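Local coordinates for Lmo0131 protein (Listeria monocytogenes, PDB 4Q6J) that adopts the TIM-barrel fold of the EAL-domain family and may act as a cyclic-guanylate-specific phosphodiesterase, at residues 110-113 against 114-118; 177-180 against 181-185; 238-242 against 243-247. All coordinates share one frame; numbering follows the deposited sequence.

How the contacts relate
All three contacts are local, partly buried and lie in series along the chain. Contacts 1 and 2 sit on opposite sides of the chain's centre, their own centres about 35 Å apart, while contact 3 lies about 24 and 25 Å, centre to centre, from contacts 1 and 2. No two hold the same elements: contact 1 ends helix 102-115, contact 2 is a 3-10 turn following barrel strand 174-177, and contact 3 starts helix 242-248. Ring stacking marks the first, an oblique threonine-phenylalanine contact and intersubunit bonds the second, proline and aliphatic packing the third. Contact 1 touches no other subunit; contacts 2 and 3 both do.

Contact 1. Residues 110-113 against 114-118; sequences DYVK and EHLKY. With EDO (1,2-ethanediol), chain O.
The rings of Tyr111 and His115, one helical turn apart, form an offset stack with centroids 3.7 Å apart and planes only 11° from parallel. His115 CD2 hangs over the centre of the phenol ring, whereas Tyr111 CE2 lies under the imidazole nearer its rim, 3.2 Å from His115 NE2. In plane at the imidazole edge is the carbonyl O of Tyr111, 2.9 Å from His115 CD2; an ethanediol molecule, whose modelled position is doubtful, also lies at the edge, beside His115 NE2 and the Glu114 carboxylate. Different first torsions bring the rings onto each other: CG of Tyr111 is anti to its backbone N (chi1 -170°), while CG of His115 lies beside its own N (chi1 -61°).

This is the last turn of helix 102-115, one of the outer helices of the TIM barrel. Glu114 N donates to Asp110 O (3.0 Å), and Leu116 N, from the first residue to leave helical geometry, still reaches Val112 O (2.9 Å). Asn82 of helix 66-83 bonds both His115 O and Lys117 N, tying the helix end to its neighbour; Tyr111 rests on Glu75 and Ile78 of the same helix. On the buried side, Val112 and Leu116 point the same way, with Val112 CG1 4.2 Å from Leu116 CB.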
loop_
_atom_site.group_PDB
_atom_site.type_symbol
_atom_site.label_atom_id
_atom_site.label_comp_id
_atom_site.label_asym_id
_atom_site.label_seq_id
_atom_site.Cartn_x
_atom_site.Cartn_y
_atom_site.Cartn_z
ATOM N N ASP B 110 -5.370 30.340 9.471
ATOM C CA ASP B 110 -5.149 31.773 9.376
ATOM C C ASP B 110 -5.886 32.374 8.203
ATOM O O ASP B 110 -6.506 33.432 8.321
ATOM C CB ASP B 110 -3.679 32.043 9.171
ATOM C CG ASP B 110 -2.888 31.848 10.411
ATOM O OD1 ASP B 110 -3.451 31.394 11.430
ATOM O OD2 ASP B 110 -1.687 32.150 10.360
ATOM N N TYR B 111 -5.785 31.715 7.061
ATOM C CA TYR B 111 -6.510 32.149 5.890
ATOM C C TYR B 111 -8.045 32.110 6.118
ATOM O O TYR B 111 -8.765 33.024 5.736
ATOM C CB TYR B 111 -6.106 31.327 4.662
ATOM C CG TYR B 111 -6.668 31.920 3.404
ATOM C CD1 TYR B 111 -7.949 31.613 2.987
ATOM C CD2 TYR B 111 -5.935 32.821 2.661
ATOM C CE1 TYR B 111 -8.483 32.170 1.874
ATOM C CE2 TYR B 111 -6.452 33.388 1.536
ATOM C CZ TYR B 111 -7.736 33.071 1.148
ATOM O OH TYR B 111 -8.269 33.635 0.022
ATOM N N VAL B 112 -8.529 31.046 6.736
ATOM C CA VAL B 112 -9.942 30.961 7.108
ATOM C C VAL B 112 -10.366 32.091 8.056
ATOM O O VAL B 112 -11.325 32.800 7.811
ATOM C CB VAL B 112 -10.288 29.573 7.724
ATOM C CG1 VAL B 112 -11.673 29.587 8.329
ATOM C CG2 VAL B 112 -10.190 28.500 6.653
ATOM N N LYS B 113 -9.615 32.309 9.118
ATOM C CA LYS B 113 -9.990 33.315 10.100
ATOM C C LYS B 113 -10.060 34.691 9.445
ATOM O O LYS B 113 -10.927 35.487 9.731
ATOM C CB LYS B 113 -8.982 33.307 11.248
ATOM C CG LYS B 113 -9.279 34.299 12.359
ATOM C CD LYS B 113 -8.310 34.160 13.512
ATOM C CE LYS B 113 -8.980 34.596 14.799
ATOM N NZ LYS B 113 -8.144 34.317 15.984
ATOM N N GLU B 114 -9.092 35.010 8.598
ATOM C CA GLU B 114 -9.042 36.281 7.882
ATOM C C GLU B 114 -10.116 36.493 6.815
ATOM O O GLU B 114 -10.568 37.597 6.590
ATOM C CB GLU B 114 -7.642 36.492 7.293
ATOM C CG GLU B 114 -7.518 37.719 6.415
ATOM C CD GLU B 114 -6.159 37.854 5.761
ATOM O OE1 GLU B 114 -5.493 36.833 5.512
ATOM O OE2 GLU B 114 -5.758 38.990 5.465
ATOM N N HIS B 115 -10.460 35.431 6.101
ATOM C CA HIS B 115 -11.234 35.577 4.866
ATOM C C HIS B 115 -12.667 35.030 4.878
ATOM O O HIS B 115 -13.515 35.521 4.144
ATOM C CB HIS B 115 -10.489 34.882 3.706
ATOM C CG HIS B 115 -9.133 35.448 3.419
ATOM N ND1 HIS B 115 -8.904 36.343 2.400
ATOM C CD2 HIS B 115 -7.929 35.227 4.005
ATOM C CE1 HIS B 115 -7.623 36.665 2.381
ATOM N NE2 HIS B 115 -7.011 36.006 3.347
ATOM N N LEU B 116 -12.929 33.981 5.639
ATOM C CA LEU B 116 -14.197 33.311 5.502
ATOM C C LEU B 116 -15.173 33.964 6.446
ATOM O O LEU B 116 -14.944 34.009 7.639
ATOM C CB LEU B 116 -14.074 31.827 5.774
ATOM C CG LEU B 116 -15.374 31.040 5.711
ATOM C CD1 LEU B 116 -16.093 31.271 4.399
ATOM C CD2 LEU B 116 -15.058 29.568 5.905
ATOM N N LYS B 117 -16.253 34.497 5.909
ATOM C CA LYS B 117 -17.192 35.203 6.759
ATOM C C LYS B 117 -18.142 34.231 7.472
ATOM O O LYS B 117 -18.687 34.560 8.513
ATOM C CB LYS B 117 -17.961 36.280 5.959
ATOM C CG LYS B 117 -17.054 37.342 5.332
ATOM C CD LYS B 117 -15.921 37.649 6.309
ATOM C CE LYS B 117 -15.073 38.835 5.913
ATOM N NZ LYS B 117 -15.873 40.079 5.868
ATOM N N TYR B 118 -18.306 33.035 6.909
ATOM C CA TYR B 118 -19.228 32.020 7.412
ATOM C C TYR B 118 -18.495 30.708 7.660
ATOM O O TYR B 118 -18.679 29.744 6.926
ATOM C CB TYR B 118 -20.364 31.789 6.408
ATOM C CG TYR B 118 -20.941 33.085 5.941
ATOM C CD1 TYR B 118 -21.606 33.927 6.837
ATOM C CD2 TYR B 118 -20.791 33.508 4.629
ATOM C CE1 TYR B 118 -22.113 35.149 6.438
ATOM C CE2 TYR B 118 -21.305 34.739 4.205
ATOM C CZ TYR B 118 -21.975 35.552 5.125
ATOM O OH TYR B 118 -22.483 36.761 4.730
HETATM C C1 EDO O . -3.265 35.379 4.541
HETATM O O1 EDO O . -4.245 36.099 3.806
HETATM C C2 EDO O . -3.925 34.214 5.255
HETATM O O2 EDO O . -3.952 34.445 6.636
HETATM O O HOH W 1 -13.863 34.779 9.811
HETATM O O HOH W 2 -13.906 36.980 8.673
#

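Contact 2. Residues 177-180 against 181-185; sequences TDMS and FIALL. With EDO (1,2-ethanediol), chain I.
Thr177 and Phe181 cross obliquely where strand 174-177 of the TIM barrel runs out into the loop leading to helix 189-204. The threonine presents its CB and methyl to one ortho carbon of the phenyl ring: Phe181 CD2 is 3.7 Å from Thr177 CB, and Thr177 CG2 lies 3.9 Å from Phe181 CE2. Phe181 can meet it because CG is swung opposite the backbone N (chi1 -157°), carrying the ring back along the chain and onto Ile194 and Ile195 of helix 189-204. Backbone bonds to Val210 and Glu212 hold Thr177 in the sheet; the ring lies between this strand end and that helix.

A tight 3-10 turn brings these side chains together. Phe181 N bonds to Asp178 O at 3.1 Å, and Ile182 N bonds to Met179 O at 3.3 Å. Ala183 N continues the series to Ser180 O at 3.2 Å. Ser180 O is gripped a second time by Arg168 of the third subunit, which also binds Ala183 O. At the start of the turn Asp178 OD1 receives a weak bond from Ser180 N (3.4 Å), closing an Asx turn. The SE of Met179, a selenomethionine, is 4.5 Å from Ala183 CB; Met179 packs on Ser8 and Ala183 on Trp12, both of the second subunit. Beyond the turn, Leu184 N donates to O2 of an ethanediol molecule, 2.9 Å away and nearly straight at 169°.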
loop_
_atom_site.group_PDB
_atom_site.type_symbol
_atom_site.label_atom_id
_atom_site.label_comp_id
_atom_site.label_asym_id
_atom_site.label_seq_id
_atom_site.Cartn_x
_atom_site.Cartn_y
_atom_site.Cartn_z
ATOM N N THR B 177 -19.837 8.088 2.353
ATOM C CA THR B 177 -19.664 6.749 1.815
ATOM C C THR B 177 -19.648 6.802 0.310
ATOM O O THR B 177 -20.303 7.637 -0.290
ATOM C CB THR B 177 -20.798 5.859 2.274
ATOM O OG1 THR B 177 -22.037 6.432 1.840
ATOM C CG2 THR B 177 -20.782 5.760 3.795
ATOM N N ASP B 178 -18.886 5.928 -0.318
ATOM C CA ASP B 178 -18.776 6.044 -1.754
ATOM C C ASP B 178 -19.784 5.137 -2.441
ATOM O O ASP B 178 -20.578 4.452 -1.787
ATOM C CB ASP B 178 -17.329 5.886 -2.245
ATOM C CG ASP B 178 -16.828 4.482 -2.178
ATOM O OD1 ASP B 178 -17.069 3.726 -3.138
ATOM O OD2 ASP B 178 -16.153 4.153 -1.187
HETATM N N MSE B 179 -19.788 5.140 -3.760
HETATM C CA MSE B 179 -20.874 4.597 -4.529
HETATM C C MSE B 179 -21.097 3.116 -4.292
HETATM O O MSE B 179 -22.238 2.688 -4.291
HETATM C CB MSE B 179 -20.687 4.953 -5.998
HETATM C CG MSE B 179 -20.002 3.881 -6.811
HETATM SE SE MSE B 179 -21.377 2.758 -7.652
HETATM C CE MSE B 179 -20.652 3.212 -9.424
ATOM N N SER B 180 -20.040 2.340 -4.133
ATOM C CA SER B 180 -20.173 0.902 -3.935
ATOM C C SER B 180 -20.979 0.563 -2.672
ATOM O O SER B 180 -21.696 -0.436 -2.605
ATOM C CB SER B 180 -18.798 0.279 -3.800
ATOM O OG SER B 180 -18.218 0.695 -2.585
ATOM N N PHE B 181 -20.827 1.397 -1.664
ATOM C CA PHE B 181 -21.476 1.158 -0.396
ATOM C C PHE B 181 -23.012 1.039 -0.514
ATOM O O PHE B 181 -23.648 0.344 0.287
ATOM C CB PHE B 181 -21.104 2.289 0.556
ATOM C CG PHE B 181 -21.225 1.927 2.001
ATOM C CD1 PHE B 181 -20.366 1.009 2.568
ATOM C CD2 PHE B 181 -22.180 2.507 2.787
ATOM C CE1 PHE B 181 -20.465 0.676 3.897
ATOM C CE2 PHE B 181 -22.280 2.171 4.135
ATOM C CZ PHE B 181 -21.419 1.250 4.675
ATOM N N ILE B 182 -23.600 1.719 -1.493
ATOM C CA ILE B 182 -25.047 1.734 -1.633
ATOM C C ILE B 182 -25.536 1.050 -2.922
ATOM O O ILE B 182 -26.695 1.203 -3.323
ATOM C CB ILE B 182 -25.607 3.180 -1.526
ATOM C CG1 ILE B 182 -25.183 4.050 -2.721
ATOM C CG2 ILE B 182 -25.147 3.793 -0.231
ATOM C CD1 ILE B 182 -25.932 5.340 -2.843
ATOM N N ALA B 183 -24.654 0.283 -3.559
ATOM C CA ALA B 183 -25.035 -0.431 -4.755
ATOM C C ALA B 183 -25.474 -1.859 -4.419
ATOM O O ALA B 183 -25.063 -2.403 -3.380
ATOM C CB ALA B 183 -23.872 -0.445 -5.747
ATOM N N LEU B 184 -26.306 -2.443 -5.293
ATOM C CA LEU B 184 -26.763 -3.841 -5.166
ATOM C C LEU B 184 -27.730 -4.137 -4.009
ATOM O O LEU B 184 -27.893 -5.297 -3.613
ATOM C CB LEU B 184 -25.574 -4.808 -5.075
ATOM C CG LEU B 184 -24.451 -4.718 -6.120
ATOM C CD1 LEU B 184 -23.312 -5.655 -5.757
ATOM C CD2 LEU B 184 -24.924 -5.007 -7.529
ATOM N N LEU B 185 -28.383 -3.109 -3.482
ATOM C CA LEU B 185 -29.137 -3.273 -2.244
ATOM C C LEU B 185 -30.420 -4.107 -2.337
ATOM O O LEU B 185 -30.866 -4.656 -1.327
ATOM C CB LEU B 185 -29.443 -1.933 -1.584
ATOM C CG LEU B 185 -28.292 -1.081 -1.078
ATOM C CD1 LEU B 185 -28.837 0.077 -0.260
ATOM C CD2 LEU B 185 -27.258 -1.919 -0.268
HETATM C C1 EDO I . -28.766 0.523 -7.652
HETATM O O1 EDO I . -29.922 -0.276 -7.414
HETATM C C2 EDO I . -27.812 -0.249 -8.529
HETATM O O2 EDO I . -26.933 -0.990 -7.704
#

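Contact 3. Residues 238-242 against 243-247; sequences RPLPM and EEIKQ. With EDO (1,2-ethanediol), chain R.
Helix 242-248, near the C-terminus of the chain, begins here, with Pro241 at its N-cap position. The carbonyl of Pro241 starts the helical bonding: its O takes a hydrogen bond from Ile245 N (3.1 Å) and a weak one from Glu244 N. The proline ring also meets the side chain of Glu244, whose OE2 comes within 3.3 Å of Pro241 CG. With CG beside its own backbone N (chi1 -50°) and the rest of the chain extended, Glu244 reaches back over the proline, placing OE1 3.4 Å from Leu240 CD2. A negative group at this first turn would probably interact well with the positive end of the helix dipole.

Leu240 CD2 also lies over one face of the Arg238 guanidinium. Arg238 NH2 and Glu244 OE1, 4.5 Å apart, attract only as charges, since the oxygen is well out of the guanidinium plane; Arg238 is instead salt-bridged to Asp5 of the second subunit.

On the inner side, Leu240 CD1 and Ile245 CD1 pack at 3.9 Å, and Leu240 pairs by its backbone with Tyr24 of strand 20-29, docking the helix start on the sheet. Lys246, its amine bonded to Gln83, passes its CE 4.1 Å from Met242 CG. The selenomethionine chain of Met242 bends at chi2 and chi3, leaving SE 4.0 Å from Ile245 CB.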
loop_
_atom_site.group_PDB
_atom_site.type_symbol
_atom_site.label_atom_id
_atom_site.label_comp_id
_atom_site.label_asym_id
_atom_site.label_seq_id
_atom_site.Cartn_x
_atom_site.Cartn_y
_atom_site.Cartn_z
ATOM N N ARG B 238 -24.856 15.724 -11.395
ATOM C CA ARG B 238 -23.418 15.629 -11.591
ATOM C C ARG B 238 -22.746 16.909 -11.061
ATOM O O ARG B 238 -23.412 17.921 -10.841
ATOM C CB ARG B 238 -23.134 15.495 -13.076
ATOM C CG ARG B 238 -23.677 16.645 -13.907
ATOM C CD ARG B 238 -23.805 16.257 -15.371
ATOM N NE ARG B 238 -22.869 17.007 -16.202
ATOM C CZ ARG B 238 -23.189 18.069 -16.940
ATOM N NH1 ARG B 238 -24.434 18.513 -16.959
ATOM N NH2 ARG B 238 -22.260 18.691 -17.661
ATOM N N PRO B 239 -21.425 16.877 -10.858
ATOM C CA PRO B 239 -20.754 18.134 -10.505
ATOM C C PRO B 239 -20.785 19.148 -11.664
ATOM O O PRO B 239 -20.658 18.754 -12.820
ATOM C CB PRO B 239 -19.327 17.676 -10.201
ATOM C CG PRO B 239 -19.480 16.221 -9.867
ATOM C CD PRO B 239 -20.501 15.735 -10.797
ATOM N N LEU B 240 -20.972 20.427 -11.356
ATOM C CA LEU B 240 -21.145 21.476 -12.369
ATOM C C LEU B 240 -20.427 22.749 -11.947
ATOM O O LEU B 240 -20.216 22.967 -10.750
ATOM C CB LEU B 240 -22.614 21.838 -12.531
ATOM C CG LEU B 240 -23.553 20.792 -13.082
ATOM C CD1 LEU B 240 -24.954 21.266 -12.843
ATOM C CD2 LEU B 240 -23.266 20.566 -14.556
ATOM N N PRO B 241 -20.077 23.606 -12.921
ATOM C CA PRO B 241 -19.694 24.982 -12.599
ATOM C C PRO B 241 -20.777 25.615 -11.734
ATOM O O PRO B 241 -21.935 25.249 -11.883
ATOM C CB PRO B 241 -19.682 25.661 -13.968
ATOM C CG PRO B 241 -19.388 24.602 -14.911
ATOM C CD PRO B 241 -20.060 23.364 -14.372
HETATM N N MSE B 242 -20.419 26.535 -10.851
HETATM C CA MSE B 242 -21.435 27.238 -10.077
HETATM C C MSE B 242 -22.482 27.871 -10.989
HETATM O O MSE B 242 -23.671 27.889 -10.657
HETATM C CB MSE B 242 -20.826 28.299 -9.159
HETATM C CG MSE B 242 -21.861 28.932 -8.200
HETATM SE SE MSE B 242 -22.943 27.619 -7.209
HETATM C CE MSE B 242 -21.735 27.128 -5.793
ATOM N N GLU B 243 -22.024 28.396 -12.123
ATOM C CA GLU B 243 -22.900 29.008 -13.114
ATOM C C GLU B 243 -24.055 28.098 -13.505
ATOM O O GLU B 243 -25.208 28.512 -13.496
ATOM C CB GLU B 243 -22.090 29.373 -14.359
ATOM C CG GLU B 243 -22.871 29.352 -15.661
ATOM C CD GLU B 243 -22.160 28.575 -16.771
ATOM O OE1 GLU B 243 -21.117 27.937 -16.480
ATOM O OE2 GLU B 243 -22.655 28.602 -17.928
ATOM N N GLU B 244 -23.740 26.854 -13.839
ATOM C CA GLU B 244 -24.740 25.889 -14.274
ATOM C C GLU B 244 -25.599 25.324 -13.120
ATOM O O GLU B 244 -26.762 24.928 -13.312
ATOM C CB GLU B 244 -24.064 24.792 -15.063
ATOM C CG GLU B 244 -23.172 25.335 -16.146
ATOM C CD GLU B 244 -22.423 24.236 -16.903
ATOM O OE1 GLU B 244 -22.838 23.062 -16.838
ATOM O OE2 GLU B 244 -21.408 24.544 -17.567
ATOM N N ILE B 245 -25.037 25.299 -11.920
ATOM C CA ILE B 245 -25.869 25.025 -10.755
ATOM C C ILE B 245 -26.981 26.065 -10.646
ATOM O O ILE B 245 -28.137 25.731 -10.591
ATOM C CB ILE B 245 -25.088 25.075 -9.438
ATOM C CG1 ILE B 245 -24.103 23.902 -9.316
ATOM C CG2 ILE B 245 -26.060 25.079 -8.275
ATOM C CD1 ILE B 245 -24.761 22.561 -9.155
ATOM N N LYS B 246 -26.619 27.334 -10.629
ATOM C CA LYS B 246 -27.598 28.379 -10.403
ATOM C C LYS B 246 -28.649 28.448 -11.512
ATOM O O LYS B 246 -29.801 28.846 -11.264
ATOM C CB LYS B 246 -26.903 29.721 -10.221
ATOM C CG LYS B 246 -26.361 29.930 -8.827
ATOM C CD LYS B 246 -25.511 31.192 -8.730
ATOM C CE LYS B 246 -24.952 31.402 -7.324
ATOM N NZ LYS B 246 -24.042 32.593 -7.255
ATOM N N GLN B 247 -28.259 28.043 -12.721
ATOM C CA GLN B 247 -29.201 27.991 -13.853
ATOM C C GLN B 247 -30.152 26.819 -13.700
ATOM O O GLN B 247 -31.276 26.866 -14.160
ATOM C CB GLN B 247 -28.466 27.958 -15.194
ATOM C CG GLN B 247 -27.769 29.284 -15.443
ATOM C CD GLN B 247 -26.741 29.288 -16.553
ATOM O OE1 GLN B 247 -26.453 28.265 -17.171
ATOM N NE2 GLN B 247 -26.173 30.464 -16.810
HETATM C C1 EDO R . -27.375 14.709 -13.406
HETATM O O1 EDO R . -26.593 15.600 -14.197
HETATM C C2 EDO R . -28.794 14.800 -13.935
HETATM O O2 EDO R . -29.686 14.006 -13.151
#